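Lysozyme (Asticcacaulis excentricus, PDB 6H9D) belongs to the phage lysozyme family of muramidases, is classed as a peptidoglycan hydrolase and is probably tied to bacterial cell morphogenesis and stalk synthesis. Local coordinates at residues L71-L76 with R104-R109; S99-R104 with Q115-W120; E18-Q23 with I34-T39; A9-I14 with D52-L57; A2-S7 with N79-L84. One frame throughout, in Å; residues are numbered along the deposited sequence.

Interaction 1: L71-L76 with R104-R109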
# COMPACT_ATOMS: atom_id res chain seq x y z
N LEU A 71 10.22 4.02 9.83
CA LEU A 71 10.92 2.71 9.75
C LEU A 71 12.14 2.77 8.84
O LEU A 71 13.03 1.96 9.03
CB LEU A 71 9.92 1.66 9.29
CG LEU A 71 8.86 1.31 10.32
CD1 LEU A 71 7.93 0.26 9.77
CD2 LEU A 71 9.51 0.82 11.60
N VAL A 72 12.15 3.70 7.89
CA VAL A 72 13.29 3.79 6.95
C VAL A 72 14.29 4.84 7.46
O VAL A 72 13.90 5.96 7.62
CB VAL A 72 12.82 4.07 5.51
CG1 VAL A 72 14.01 4.27 4.58
CG2 VAL A 72 11.94 2.95 5.00
N HIS A 73 15.54 4.42 7.67
CA HIS A 73 16.61 5.29 8.18
C HIS A 73 17.51 5.80 7.05
O HIS A 73 18.30 6.70 7.31
CB HIS A 73 17.44 4.54 9.22
CG HIS A 73 16.60 3.85 10.22
ND1 HIS A 73 15.69 4.53 10.99
CD2 HIS A 73 16.48 2.55 10.54
CE1 HIS A 73 15.07 3.68 11.76
NE2 HIS A 73 15.53 2.46 11.50
N THR A 74 17.44 5.20 5.87
CA THR A 74 18.30 5.69 4.78
C THR A 74 17.54 6.77 4.01
O THR A 74 16.32 6.78 4.09
CB THR A 74 18.71 4.57 3.82
OG1 THR A 74 17.54 4.17 3.12
CG2 THR A 74 19.32 3.38 4.51
N PRO A 75 18.21 7.65 3.26
CA PRO A 75 17.53 8.66 2.47
C PRO A 75 16.76 7.98 1.33
O PRO A 75 17.20 6.99 0.84
CB PRO A 75 18.65 9.53 1.92
CG PRO A 75 19.82 9.22 2.81
CD PRO A 75 19.65 7.75 3.15
N LEU A 76 15.63 8.54 0.95
CA LEU A 76 14.84 7.93 -0.13
C LEU A 76 14.54 8.96 -1.20
O LEU A 76 14.46 10.13 -0.89
CB LEU A 76 13.48 7.50 0.44
CG LEU A 76 13.47 6.37 1.45
CD1 LEU A 76 12.06 6.16 1.94
CD2 LEU A 76 13.99 5.09 0.84
N ARG A 104 16.72 -4.64 3.64
CA ARG A 104 17.53 -4.33 2.48
C ARG A 104 17.57 -2.82 2.27
O ARG A 104 18.64 -2.24 2.09
CB ARG A 104 16.98 -5.02 1.23
CG ARG A 104 17.44 -6.46 1.07
CD ARG A 104 18.33 -6.89 2.23
NE ARG A 104 18.02 -8.24 2.69
CZ ARG A 104 18.24 -8.68 3.92
NH1 ARG A 104 18.78 -7.87 4.83
NH2 ARG A 104 17.92 -9.92 4.25
N VAL A 105 16.40 -2.20 2.29
CA VAL A 105 16.33 -0.75 2.10
C VAL A 105 17.25 -0.06 3.11
O VAL A 105 17.97 0.88 2.76
CB VAL A 105 14.89 -0.22 2.25
CG1 VAL A 105 14.86 1.28 2.51
CG2 VAL A 105 14.07 -0.57 1.03
N ASN A 106 17.20 -0.51 4.37
CA ASN A 106 17.97 0.13 5.43
C ASN A 106 19.47 -0.19 5.27
O ASN A 106 20.29 0.49 5.84
CB ASN A 106 17.44 -0.22 6.82
CG ASN A 106 16.29 0.67 7.23
OD1 ASN A 106 16.18 1.80 6.75
ND2 ASN A 106 15.42 0.18 8.10
N GLU A 107 19.80 -1.22 4.51
CA GLU A 107 21.20 -1.58 4.25
C GLU A 107 21.73 -0.84 3.00
O GLU A 107 22.89 -1.04 2.62
CB GLU A 107 21.33 -3.09 4.01
CG GLU A 107 21.16 -3.91 5.26
CD GLU A 107 20.91 -5.39 5.01
OE1 GLU A 107 20.92 -5.82 3.83
OE2 GLU A 107 20.69 -6.10 5.98
N GLY A 108 20.87 -0.05 2.35
CA GLY A 108 21.25 0.66 1.11
C GLY A 108 21.33 -0.27 -0.10
O GLY A 108 21.97 0.04 -1.10
N ARG A 109 20.70 -1.44 -0.01
CA ARG A 109 20.71 -2.43 -1.08
C ARG A 109 19.37 -2.37 -1.83
O ARG A 109 18.51 -3.22 -1.66
CB ARG A 109 21.05 -3.81 -0.49
CG ARG A 109 22.25 -3.77 0.45
CD ARG A 109 23.20 -4.96 0.39
NE ARG A 109 22.74 -6.12 1.13
CZ ARG A 109 22.35 -7.27 0.59
NH1 ARG A 109 22.39 -7.43 -0.73
NH2 ARG A 109 21.93 -8.25 1.35
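Asn106, in the last turn of helix 100-106, grips the loop that leaves the long helix 50-71, in the helical part of this phage-lysozyme fold where the chain turns toward helix 78-91. Its side-chain amide uses both ends. ND2 donates to Leu71 O at 3.1 Å in a practically straight bond (178°), with the oxygen lying in the amide plane. OD1 in turn accepts from His73 N at 2.8 Å, the donor tilted out of the carbonyl plane. The two backbone partners flank Val72, the first residue past the helix, and this donor-acceptor pair sets which way round the amide sits. The imidazole plane of His73 is turned 17° from the amide plane of Asn106, and His73 CD2 comes within 3.6 Å of Asn106 ND2.

Beyond the amide, Thr74 meets the last turn of the helix. Its OG1 makes a weak bond to Val105 O at 3.3 Å, and its methyl CG2 sits 3.3 Å from Asn106 O. Val105 provides the apolar part: with CG1 anti to the backbone N (chi1 162°), it meets Val72 CG1 at 3.7 Å, the two side chains crossing at about a right angle. Leu76 CD2 approaches the same methyl, Val105 CG1, at 4.2 Å.

Glu107 links Arg104 and Arg109 in a salt-bridge network on the side turned from the loop. The helix itself stops in a Schellman motif at Gly108, which has positive phi; its two bonds run from Gly108 N to Val105 O and from Arg109 N to Arg104 O. Arg104 O also takes Glu107 N, on the opposite face of its carbonyl plane from Arg109 N.

Interaction 2: S99-R104 with Q115-W120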
# COMPACT_ATOMS: atom_id res chain seq x y z
N SER A 99 10.05 -6.93 7.55
CA SER A 99 10.25 -7.50 6.20
C SER A 99 11.72 -7.45 5.76
O SER A 99 12.48 -6.55 6.13
CB SER A 99 9.38 -6.80 5.16
OG SER A 99 9.79 -5.44 5.00
N ASP A 100 12.08 -8.47 4.98
CA ASP A 100 13.28 -8.51 4.16
C ASP A 100 13.44 -7.19 3.39
O ASP A 100 14.52 -6.62 3.35
CB ASP A 100 13.23 -9.71 3.19
CG ASP A 100 11.88 -10.04 2.54
OD1 ASP A 100 10.87 -9.29 2.71
OD2 ASP A 100 11.83 -11.06 1.83
N VAL A 101 12.34 -6.73 2.76
CA VAL A 101 12.34 -5.49 1.95
C VAL A 101 12.91 -4.32 2.75
O VAL A 101 13.85 -3.67 2.32
CB VAL A 101 10.93 -5.16 1.42
CG1 VAL A 101 10.90 -3.80 0.73
CG2 VAL A 101 10.43 -6.25 0.50
N LEU A 102 12.35 -4.08 3.94
CA LEU A 102 12.78 -2.96 4.78
C LEU A 102 14.26 -3.14 5.19
O LEU A 102 15.01 -2.17 5.23
CB LEU A 102 11.89 -2.86 6.02
CG LEU A 102 12.33 -1.80 7.03
CD1 LEU A 102 12.35 -0.43 6.40
CD2 LEU A 102 11.44 -1.79 8.27
N ARG A 103 14.65 -4.36 5.54
CA ARG A 103 16.02 -4.62 5.95
C ARG A 103 17.00 -4.20 4.86
O ARG A 103 17.98 -3.50 5.13
CB ARG A 103 16.20 -6.11 6.28
CG ARG A 103 16.24 -6.41 7.77
CD ARG A 103 16.33 -7.91 8.02
NE ARG A 103 15.13 -8.42 8.68
CZ ARG A 103 14.32 -9.34 8.16
NH1 ARG A 103 14.59 -9.85 6.96
NH2 ARG A 103 13.25 -9.74 8.83
N ARG A 104 16.72 -4.64 3.64
CA ARG A 104 17.53 -4.33 2.48
C ARG A 104 17.57 -2.82 2.27
O ARG A 104 18.64 -2.24 2.09
CB ARG A 104 16.98 -5.02 1.23
CG ARG A 104 17.44 -6.46 1.07
CD ARG A 104 18.33 -6.89 2.23
NE ARG A 104 18.02 -8.24 2.69
CZ ARG A 104 18.24 -8.68 3.92
NH1 ARG A 104 18.78 -7.87 4.83
NH2 ARG A 104 17.92 -9.92 4.25
N GLN A 115 13.88 -6.91 -5.20
CA GLN A 115 13.75 -8.36 -5.37
C GLN A 115 12.99 -8.98 -4.19
O GLN A 115 12.26 -9.94 -4.37
CB GLN A 115 15.11 -9.07 -5.45
CG GLN A 115 15.93 -8.71 -6.68
CD GLN A 115 17.30 -9.33 -6.60
OE1 GLN A 115 18.21 -8.80 -5.96
NE2 GLN A 115 17.44 -10.48 -7.23
N ALA A 116 13.22 -8.45 -2.99
CA ALA A 116 12.56 -8.98 -1.78
C ALA A 116 11.04 -8.86 -1.90
O ALA A 116 10.30 -9.62 -1.30
CB ALA A 116 13.09 -8.25 -0.57
N MET A 117 10.56 -7.89 -2.70
CA MET A 117 9.14 -7.68 -2.86
C MET A 117 8.50 -8.92 -3.48
O MET A 117 7.30 -9.16 -3.33
CB MET A 117 8.86 -6.42 -3.69
CG MET A 117 9.27 -5.14 -2.99
SD MET A 117 8.89 -3.64 -3.98
CE MET A 117 9.21 -2.36 -2.76
N ASP A 118 9.28 -9.71 -4.22
CA ASP A 118 8.78 -10.95 -4.83
C ASP A 118 8.32 -11.97 -3.77
O ASP A 118 7.62 -12.92 -4.10
CB ASP A 118 9.85 -11.60 -5.71
CG ASP A 118 10.33 -10.71 -6.84
OD1 ASP A 118 9.64 -9.73 -7.16
OD2 ASP A 118 11.40 -11.01 -7.39
N ASN A 119 8.76 -11.78 -2.51
CA ASN A 119 8.40 -12.68 -1.41
C ASN A 119 6.96 -12.44 -0.94
O ASN A 119 6.48 -13.15 -0.07
CB ASN A 119 9.34 -12.51 -0.22
CG ASN A 119 10.74 -12.93 -0.63
OD1 ASN A 119 10.89 -13.78 -1.49
ND2 ASN A 119 11.74 -12.28 -0.07
N TRP A 120 6.28 -11.45 -1.53
CA TRP A 120 5.01 -10.98 -1.03
C TRP A 120 3.95 -11.09 -2.12
O TRP A 120 3.27 -10.11 -2.47
CB TRP A 120 5.18 -9.55 -0.51
CG TRP A 120 6.14 -9.48 0.63
CD1 TRP A 120 7.49 -9.29 0.56
CD2 TRP A 120 5.84 -9.66 2.03
NE1 TRP A 120 8.04 -9.34 1.81
CE2 TRP A 120 7.06 -9.57 2.73
CE3 TRP A 120 4.67 -9.91 2.75
CZ2 TRP A 120 7.14 -9.67 4.11
CZ3 TRP A 120 4.74 -10.01 4.12
CH2 TRP A 120 5.96 -9.89 4.79
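Asp100 and Trp120 make the polar link. The indole NE1 donates to Asp100 OD1 at 3.0 Å in a fairly straight bond (168°), the oxygen lying at the ring edge, in the indole plane, and using its syn lone pair. The same oxygen accepts from Val101 N at 3.0 Å, this time from above the carboxylate plane, so OD1 is held by two N-H groups. Asp100 CG stands between its own backbone N and carbonyl carbon (chi1 40°), close to the start of the helix, and from there OD1 meets both donors.

The setting is a pair of helices consecutive in the chain of the phage-lysozyme domain: the start of helix 100-106 lies against the end of helix 110-116 and the turn beyond it. Ser99 is the N-cap of the first; its OG accepts from Leu102 N at 3.1 Å and is also hydrogen-bonded to Phe96 O.

Apolar contacts centre on Val101 CG2. It presses on Ala116 CB at 3.5 Å, tighter than usual for two carbons, and touches Met117 CG at 3.8 Å, the two side chains crossing at about a right angle. Ser99 CB adds a contact of 3.8 Å to Trp120 CZ2. Helix 78-91 lies alongside, where Phe87 meets the Trp120 ring edge-to-face and Val101 touches Phe87 as well.

Interaction 3: E18-Q23 with I34-T39. With GOL (glycerol), chain D.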
# COMPACT_ATOMS: atom_id res chain seq x y z
N GLU A 18 -7.16 -0.66 -6.61
CA GLU A 18 -8.43 -0.63 -5.86
C GLU A 18 -9.60 -0.36 -6.80
O GLU A 18 -9.41 0.27 -7.82
CB GLU A 18 -8.40 0.50 -4.84
CG GLU A 18 -7.21 0.46 -3.91
CD GLU A 18 -7.41 -0.55 -2.81
OE1 GLU A 18 -8.56 -0.90 -2.56
OE2 GLU A 18 -6.43 -1.01 -2.24
N GLY A 19 -10.77 -0.85 -6.41
CA GLY A 19 -12.01 -0.61 -7.16
C GLY A 19 -12.83 0.42 -6.42
O GLY A 19 -13.01 0.24 -5.23
N LEU A 20 -13.30 1.45 -7.11
CA LEU A 20 -14.10 2.51 -6.44
C LEU A 20 -15.51 2.01 -6.10
O LEU A 20 -16.19 1.56 -7.00
CB LEU A 20 -14.16 3.74 -7.34
CG LEU A 20 -15.21 4.77 -6.92
CD1 LEU A 20 -14.85 5.37 -5.58
CD2 LEU A 20 -15.37 5.86 -7.96
N ARG A 21 -15.90 2.12 -4.83
CA ARG A 21 -17.27 1.79 -4.40
C ARG A 21 -17.92 3.12 -4.03
O ARG A 21 -17.55 3.69 -3.02
CB ARG A 21 -17.27 0.82 -3.21
CG ARG A 21 -16.64 -0.53 -3.52
CD ARG A 21 -17.38 -1.34 -4.57
NE ARG A 21 -18.75 -1.65 -4.17
CZ ARG A 21 -19.09 -2.65 -3.37
NH1 ARG A 21 -18.15 -3.45 -2.87
NH2 ARG A 21 -20.36 -2.85 -3.05
N GLN A 22 -18.84 3.60 -4.87
CA GLN A 22 -19.48 4.91 -4.66
C GLN A 22 -20.52 4.84 -3.55
O GLN A 22 -20.86 5.87 -3.05
CB GLN A 22 -20.16 5.39 -5.94
CG GLN A 22 -19.23 6.15 -6.87
CD GLN A 22 -19.61 5.88 -8.30
OE1 GLN A 22 -20.74 5.50 -8.60
NE2 GLN A 22 -18.67 6.05 -9.20
N GLN A 23 -20.96 3.64 -3.19
CA GLN A 23 -22.02 3.51 -2.17
C GLN A 23 -21.54 2.62 -1.02
O GLN A 23 -20.96 1.60 -1.29
CB GLN A 23 -23.28 2.92 -2.79
CG GLN A 23 -24.36 2.61 -1.78
CD GLN A 23 -25.25 3.81 -1.55
OE1 GLN A 23 -25.85 4.33 -2.47
NE2 GLN A 23 -25.32 4.25 -0.31
N ILE A 34 -16.51 2.04 1.95
CA ILE A 34 -16.82 2.93 0.85
C ILE A 34 -15.51 3.35 0.17
O ILE A 34 -14.43 3.20 0.73
CB ILE A 34 -17.64 4.13 1.35
CG1 ILE A 34 -18.44 4.79 0.22
CG2 ILE A 34 -16.75 5.15 2.08
CD1 ILE A 34 -19.48 5.79 0.69
N GLY A 35 -15.64 3.91 -1.03
CA GLY A 35 -14.49 4.49 -1.71
C GLY A 35 -13.53 3.39 -2.10
O GLY A 35 -13.94 2.39 -2.68
N TYR A 36 -12.25 3.56 -1.74
CA TYR A 36 -11.21 2.58 -2.02
C TYR A 36 -10.88 1.79 -0.75
O TYR A 36 -9.80 1.91 -0.21
CB TYR A 36 -9.97 3.28 -2.56
CG TYR A 36 -10.21 4.07 -3.81
CD1 TYR A 36 -10.49 3.45 -5.02
CD2 TYR A 36 -10.18 5.45 -3.79
CE1 TYR A 36 -10.75 4.18 -6.17
CE2 TYR A 36 -10.43 6.20 -4.92
CZ TYR A 36 -10.73 5.56 -6.11
OH TYR A 36 -10.94 6.32 -7.22
N GLY A 37 -11.87 1.07 -0.24
CA GLY A 37 -11.73 0.22 0.96
C GLY A 37 -11.72 1.01 2.25
O GLY A 37 -11.17 0.51 3.20
N HIS A 38 -12.31 2.20 2.26
CA HIS A 38 -12.32 3.05 3.47
C HIS A 38 -13.38 2.57 4.46
O HIS A 38 -14.47 2.26 4.02
CB HIS A 38 -12.50 4.52 3.10
CG HIS A 38 -12.60 5.40 4.30
ND1 HIS A 38 -11.51 5.83 4.97
CD2 HIS A 38 -13.65 5.86 4.98
CE1 HIS A 38 -11.89 6.56 5.98
NE2 HIS A 38 -13.17 6.58 6.01
N THR A 39 -13.08 2.58 5.76
CA THR A 39 -14.06 2.11 6.75
C THR A 39 -14.20 3.04 7.96
O THR A 39 -15.29 3.16 8.43
CB THR A 39 -13.65 0.74 7.30
OG1 THR A 39 -12.35 0.85 7.86
CG2 THR A 39 -13.68 -0.36 6.26
C1 GOL D . -7.43 -1.56 0.49
O1 GOL D . -6.12 -2.02 0.27
C2 GOL D . -7.86 -1.95 1.86
O2 GOL D . -6.86 -1.57 2.78
C3 GOL D . -9.03 -1.09 2.19
O3 GOL D . -9.96 -1.89 2.91
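Arg21 and Gly35 form an antiparallel hydrogen-bonded pair in the small beta region of this phage-lysozyme fold, between the first helix and the long helix 50-71. Across the bridge each residue gives and takes one bond. Arg21 N donates to Gly35 O at 2.9 Å, tilted 30° from the carbonyl plane, and Gly35 N donates to Arg21 O at 2.8 Å, within that carbonyl's plane. Gly35 O also takes a weak bond from Gly37 N. The chain then folds back on itself: Ile34 N bonds to His38 O at 2.9 Å and His38 N returns a bond to Ile34 O, which occupies the backbone groups at both ends of the turn. The imidazole of His38 is held at both nitrogens, by Asp60 at ND1 and Ser41 at NE2.

A glycerol, probably from the crystallisation liquor, donates through O1 to Glu18 OE2 at 2.7 Å. Its O3 donates weakly to Gly37 O, whose position is less sure because it sits too close to the ligand. Glu18 follows the first helix closely, consistent with the place of the catalytic glutamate in related phage lysozymes, so the glycerol may mark the cleft.

Tyr36 packs its ring against Glu18 and Leu20. Tyr36 CD1 lies 3.6 Å from Glu18 CB, which approaches the ring obliquely. Farther along, Tyr36 CE1 touches Leu20 CB at 3.6 Å, while Leu20 CD1 rides over one face, offset toward the rim and 4.1 Å above the plane.

Interaction 4: A9-I14 with D52-L57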
# COMPACT_ATOMS: atom_id res chain seq x y z
N ALA A 9 1.28 10.95 -7.93
CA ALA A 9 1.53 9.74 -8.74
C ALA A 9 1.43 8.48 -7.86
O ALA A 9 0.91 7.45 -8.30
CB ALA A 9 2.89 9.83 -9.40
N GLY A 10 1.96 8.58 -6.64
CA GLY A 10 1.95 7.50 -5.64
C GLY A 10 0.54 7.12 -5.25
O GLY A 10 0.17 5.95 -5.16
N VAL A 11 -0.29 8.14 -5.01
CA VAL A 11 -1.70 7.93 -4.71
C VAL A 11 -2.38 7.23 -5.89
O VAL A 11 -3.12 6.28 -5.70
CB VAL A 11 -2.41 9.24 -4.32
CG1 VAL A 11 -3.90 9.02 -4.20
CG2 VAL A 11 -1.82 9.80 -3.03
N GLU A 12 -2.10 7.68 -7.12
CA GLU A 12 -2.76 7.10 -8.31
C GLU A 12 -2.35 5.62 -8.47
O GLU A 12 -3.17 4.78 -8.82
CB GLU A 12 -2.41 7.86 -9.59
CG GLU A 12 -2.92 9.29 -9.63
CD GLU A 12 -4.37 9.51 -9.20
OE1 GLU A 12 -5.24 8.75 -9.67
OE2 GLU A 12 -4.59 10.44 -8.39
N LEU A 13 -1.08 5.30 -8.22
CA LEU A 13 -0.63 3.91 -8.26
C LEU A 13 -1.47 3.05 -7.30
O LEU A 13 -2.00 2.01 -7.65
CB LEU A 13 0.86 3.85 -7.89
CG LEU A 13 1.40 2.42 -7.81
CD1 LEU A 13 1.42 1.80 -9.19
CD2 LEU A 13 2.79 2.36 -7.19
N ILE A 14 -1.61 3.53 -6.07
CA ILE A 14 -2.30 2.79 -5.03
C ILE A 14 -3.77 2.59 -5.43
O ILE A 14 -4.31 1.49 -5.32
CB ILE A 14 -2.11 3.49 -3.68
CG1 ILE A 14 -0.66 3.30 -3.22
CG2 ILE A 14 -3.12 3.00 -2.65
CD1 ILE A 14 -0.30 4.02 -1.95
N ASP A 52 -14.14 12.48 -3.49
CA ASP A 52 -14.33 12.16 -2.07
C ASP A 52 -13.52 10.90 -1.71
O ASP A 52 -12.91 10.82 -0.64
CB ASP A 52 -15.81 11.91 -1.76
CG ASP A 52 -16.77 13.09 -1.90
OD1 ASP A 52 -16.30 14.23 -1.98
OD2 ASP A 52 -17.98 12.85 -1.97
N ALA A 53 -13.52 9.89 -2.59
CA ALA A 53 -12.83 8.62 -2.35
C ALA A 53 -11.31 8.86 -2.30
O ALA A 53 -10.63 8.24 -1.50
CB ALA A 53 -13.20 7.63 -3.42
N ASP A 54 -10.82 9.80 -3.12
CA ASP A 54 -9.39 10.20 -3.11
C ASP A 54 -9.02 10.75 -1.73
O ASP A 54 -8.02 10.38 -1.17
CB ASP A 54 -9.07 11.23 -4.20
CG ASP A 54 -7.60 11.59 -4.27
OD1 ASP A 54 -7.19 12.48 -3.54
OD2 ASP A 54 -6.87 10.94 -5.04
N ALA A 55 -9.88 11.63 -1.19
CA ALA A 55 -9.65 12.24 0.10
C ALA A 55 -9.57 11.15 1.17
O ALA A 55 -8.66 11.16 1.96
CB ALA A 55 -10.70 13.26 0.40
N LEU A 56 -10.52 10.21 1.17
CA LEU A 56 -10.58 9.17 2.17
C LEU A 56 -9.37 8.23 2.07
O LEU A 56 -8.85 7.77 3.08
CB LEU A 56 -11.90 8.39 2.02
CG LEU A 56 -13.16 9.22 2.27
CD1 LEU A 56 -14.39 8.44 1.86
CD2 LEU A 56 -13.27 9.64 3.72
N LEU A 57 -8.94 7.93 0.85
CA LEU A 57 -7.77 7.08 0.65
C LEU A 57 -6.55 7.79 1.27
O LEU A 57 -5.76 7.16 1.96
CB LEU A 57 -7.58 6.75 -0.84
CG LEU A 57 -6.26 6.06 -1.23
CD1 LEU A 57 -6.10 4.73 -0.50
CD2 LEU A 57 -6.17 5.87 -2.73
O HOH W 1 -4.79 12.43 -6.01
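Val11 and Ile14 of one helix point at Leu57 of the other, and the side-chain rotamers decide which methyls meet. In Val11, CG1 is the branch anti to the backbone N; it lies 4.2 Å from Leu57 CD2, with the two side chains sliding past each other in opposite directions. Ile14 presents its CG2, likewise anti to the backbone N, and this methyl comes within 4.1 Å of Leu57 CD1. Leu57 thus splits its two methyls, CD1 going to Ile14 and CD2 serving both partners.

These are helix 8-16, the first of the phage-lysozyme fold, and the early turns of the long helix 50-71. The short segments cross at 101°, with their axes 11.2 Å apart at closest approach, so side chains rather than backbones bridge the gap.

At the polar edge, Asp54 CG is anti to the backbone N (chi1 -176°), and from there OD2 rests 3.6 Å from Val11 CG1, the side chains crossing at about a right angle. Glu12 starts away from the contact, but its chain bends at chi2 (-46°), which turns CD back; OE2 ends 4.1 Å from Asp54 OD2, the two carboxylates almost parallel in plane. A water donates to both oxygens, at 3.1 Å to Glu12 OE2 and 2.7 Å to Asp54 OD2, which would ease the like charges. Lys15 forms a salt bridge with Asp54 OD2 and reaches Glu12 OE2 weakly, while Arg58 pairs with Asp54 OD1.

Interaction 5: A2-S7 with N79-L84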
# COMPACT_ATOMS: atom_id res chain seq x y z
N ALA A 2 13.56 15.87 7.42
CA ALA A 2 13.46 15.28 6.05
C ALA A 2 12.38 14.19 6.04
O ALA A 2 12.70 13.02 5.79
CB ALA A 2 14.81 14.73 5.64
N ARG A 3 11.13 14.59 6.26
CA ARG A 3 10.00 13.67 6.23
C ARG A 3 9.42 13.70 4.82
O ARG A 3 9.35 14.76 4.20
CB ARG A 3 8.95 14.07 7.26
CG ARG A 3 9.38 13.87 8.70
CD ARG A 3 9.43 12.39 9.06
NE ARG A 3 8.17 11.92 9.62
CZ ARG A 3 8.06 10.86 10.41
NH1 ARG A 3 9.13 10.15 10.73
NH2 ARG A 3 6.87 10.50 10.88
N HIS A 4 9.00 12.55 4.32
CA HIS A 4 8.45 12.46 2.99
C HIS A 4 6.91 12.46 3.03
O HIS A 4 6.29 12.01 4.01
CB HIS A 4 8.95 11.19 2.28
CG HIS A 4 10.43 11.03 2.26
ND1 HIS A 4 11.22 11.65 1.31
CD2 HIS A 4 11.26 10.29 3.05
CE1 HIS A 4 12.48 11.32 1.52
NE2 HIS A 4 12.53 10.48 2.58
N LYS A 5 6.33 12.88 1.91
CA LYS A 5 4.89 12.84 1.64
C LYS A 5 4.64 12.01 0.38
O LYS A 5 5.44 12.07 -0.58
CB LYS A 5 4.34 14.26 1.47
CG LYS A 5 4.50 15.17 2.69
CD LYS A 5 4.43 16.65 2.36
CE LYS A 5 5.31 17.50 3.26
NZ LYS A 5 5.59 18.83 2.68
N ILE A 6 3.52 11.27 0.35
CA ILE A 6 3.19 10.49 -0.83
C ILE A 6 2.78 11.47 -1.93
O ILE A 6 1.98 12.37 -1.68
CB ILE A 6 2.11 9.41 -0.57
CG1 ILE A 6 1.91 8.52 -1.80
CG2 ILE A 6 0.79 9.99 -0.09
CD1 ILE A 6 1.28 7.21 -1.50
N SER A 7 3.35 11.31 -3.12
CA SER A 7 3.05 12.18 -4.25
C SER A 7 1.69 11.82 -4.84
O SER A 7 1.11 10.78 -4.52
CB SER A 7 4.13 12.10 -5.30
OG SER A 7 4.00 10.90 -6.04
N ASN A 79 10.15 8.54 -5.63
CA ASN A 79 9.65 7.28 -6.24
C ASN A 79 9.83 6.11 -5.26
O ASN A 79 8.95 5.30 -5.19
CB ASN A 79 10.32 6.99 -7.58
CG ASN A 79 9.92 7.98 -8.64
OD1 ASN A 79 8.96 8.70 -8.48
ND2 ASN A 79 10.65 8.03 -9.73
N GLN A 80 10.95 6.06 -4.56
CA GLN A 80 11.20 4.96 -3.64
C GLN A 80 10.18 5.01 -2.51
O GLN A 80 9.58 4.00 -2.13
CB GLN A 80 12.62 5.02 -3.08
CG GLN A 80 13.70 4.58 -4.06
CD GLN A 80 15.08 4.92 -3.55
OE1 GLN A 80 15.25 5.79 -2.70
NE2 GLN A 80 16.07 4.22 -4.05
N PHE A 81 9.94 6.22 -2.02
CA PHE A 81 9.00 6.45 -0.92
C PHE A 81 7.59 6.05 -1.35
O PHE A 81 6.94 5.33 -0.65
CB PHE A 81 9.04 7.91 -0.48
CG PHE A 81 8.16 8.16 0.72
CD1 PHE A 81 8.52 7.66 1.95
CD2 PHE A 81 6.90 8.73 0.57
CE1 PHE A 81 7.70 7.83 3.06
CE2 PHE A 81 6.08 8.91 1.67
CZ PHE A 81 6.48 8.44 2.91
N ASP A 82 7.16 6.54 -2.52
CA ASP A 82 5.83 6.27 -3.07
C ASP A 82 5.61 4.75 -3.19
O ASP A 82 4.59 4.24 -2.80
CB ASP A 82 5.67 6.92 -4.44
CG ASP A 82 5.40 8.41 -4.44
OD1 ASP A 82 5.12 8.99 -3.35
OD2 ASP A 82 5.44 8.99 -5.53
N ALA A 83 6.58 4.05 -3.79
CA ALA A 83 6.49 2.57 -3.95
C ALA A 83 6.46 1.86 -2.59
O ALA A 83 5.72 0.88 -2.44
CB ALA A 83 7.64 2.05 -4.79
N LEU A 84 7.28 2.32 -1.64
CA LEU A 84 7.29 1.69 -0.30
C LEU A 84 5.95 1.93 0.43
O LEU A 84 5.49 1.04 1.12
CB LEU A 84 8.46 2.20 0.53
CG LEU A 84 9.83 1.66 0.11
CD1 LEU A 84 10.92 2.26 0.97
CD2 LEU A 84 9.90 0.14 0.18
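Ser7 and Asp82 join the extended N-terminal segment to helix 78-91, at the N-cap of the first helix of this phage-lysozyme fold. Ser7 N donates to Asp82 OD1 at 2.9 Å, nearly straight at 172°, on the syn side of that oxygen and tilted out of the carboxylate plane. The hydroxyl Ser7 OG meets the other oxygen, Asp82 OD2, at 2.4 Å, a separation so short that its exact value is doubtful. Ser7 is the N-cap of helix 8-16: its OG also accepts from Gly10 N, the capping bond. Gln78 NE2 gives a further bond to Asp82 OD1.

Next to the carboxylate, Ile6 runs its CG1 past Asp82 OD1 at 3.6 Å. From there the packing spreads to Phe81, whose CG is anti to the backbone N (chi1 -176°), on the side where the ring meets both Ile6 and His4. Ile6 N lies at the rim of the phenyl ring, near its plane and 3.7 Å from Phe81 CE2. On the side toward helix 50-71 the ring touches Val68 and Asn69. The imidazole of His4 stands oblique to the phenyl, the centroids of the His4 and Phe81 rings 5.0 Å apart. The closer contact is a CH-pi one over one face: His4 CB sits 3.4 Å from the centroid of the Phe81 ring, only 5° off the ring normal.

Overall arrangement
The five contacts fall into two groups. Interactions 1, 2 and 5 meet in the helical part: Val72 CG2 touches Leu102 CD1 at 3.7 Å, Leu76 CD1 reaches Phe81 CD1 at 3.8 Å, and Leu84 packs on both Val101 and Met117. Interactions 3 and 4, with centres 11 Å apart, share a second group, where Ala53 CB meets Tyr36 CE2 at 3.5 Å. Interaction 5 joins the groups: Ile6 CD1 lies 3.6 Å from Ile14 CD1. Interaction 3 holds the glycerol at what is probably the cleft; the centres of interactions 3 and 1 are about 32 Å apart, on opposite sides of the chain's centre.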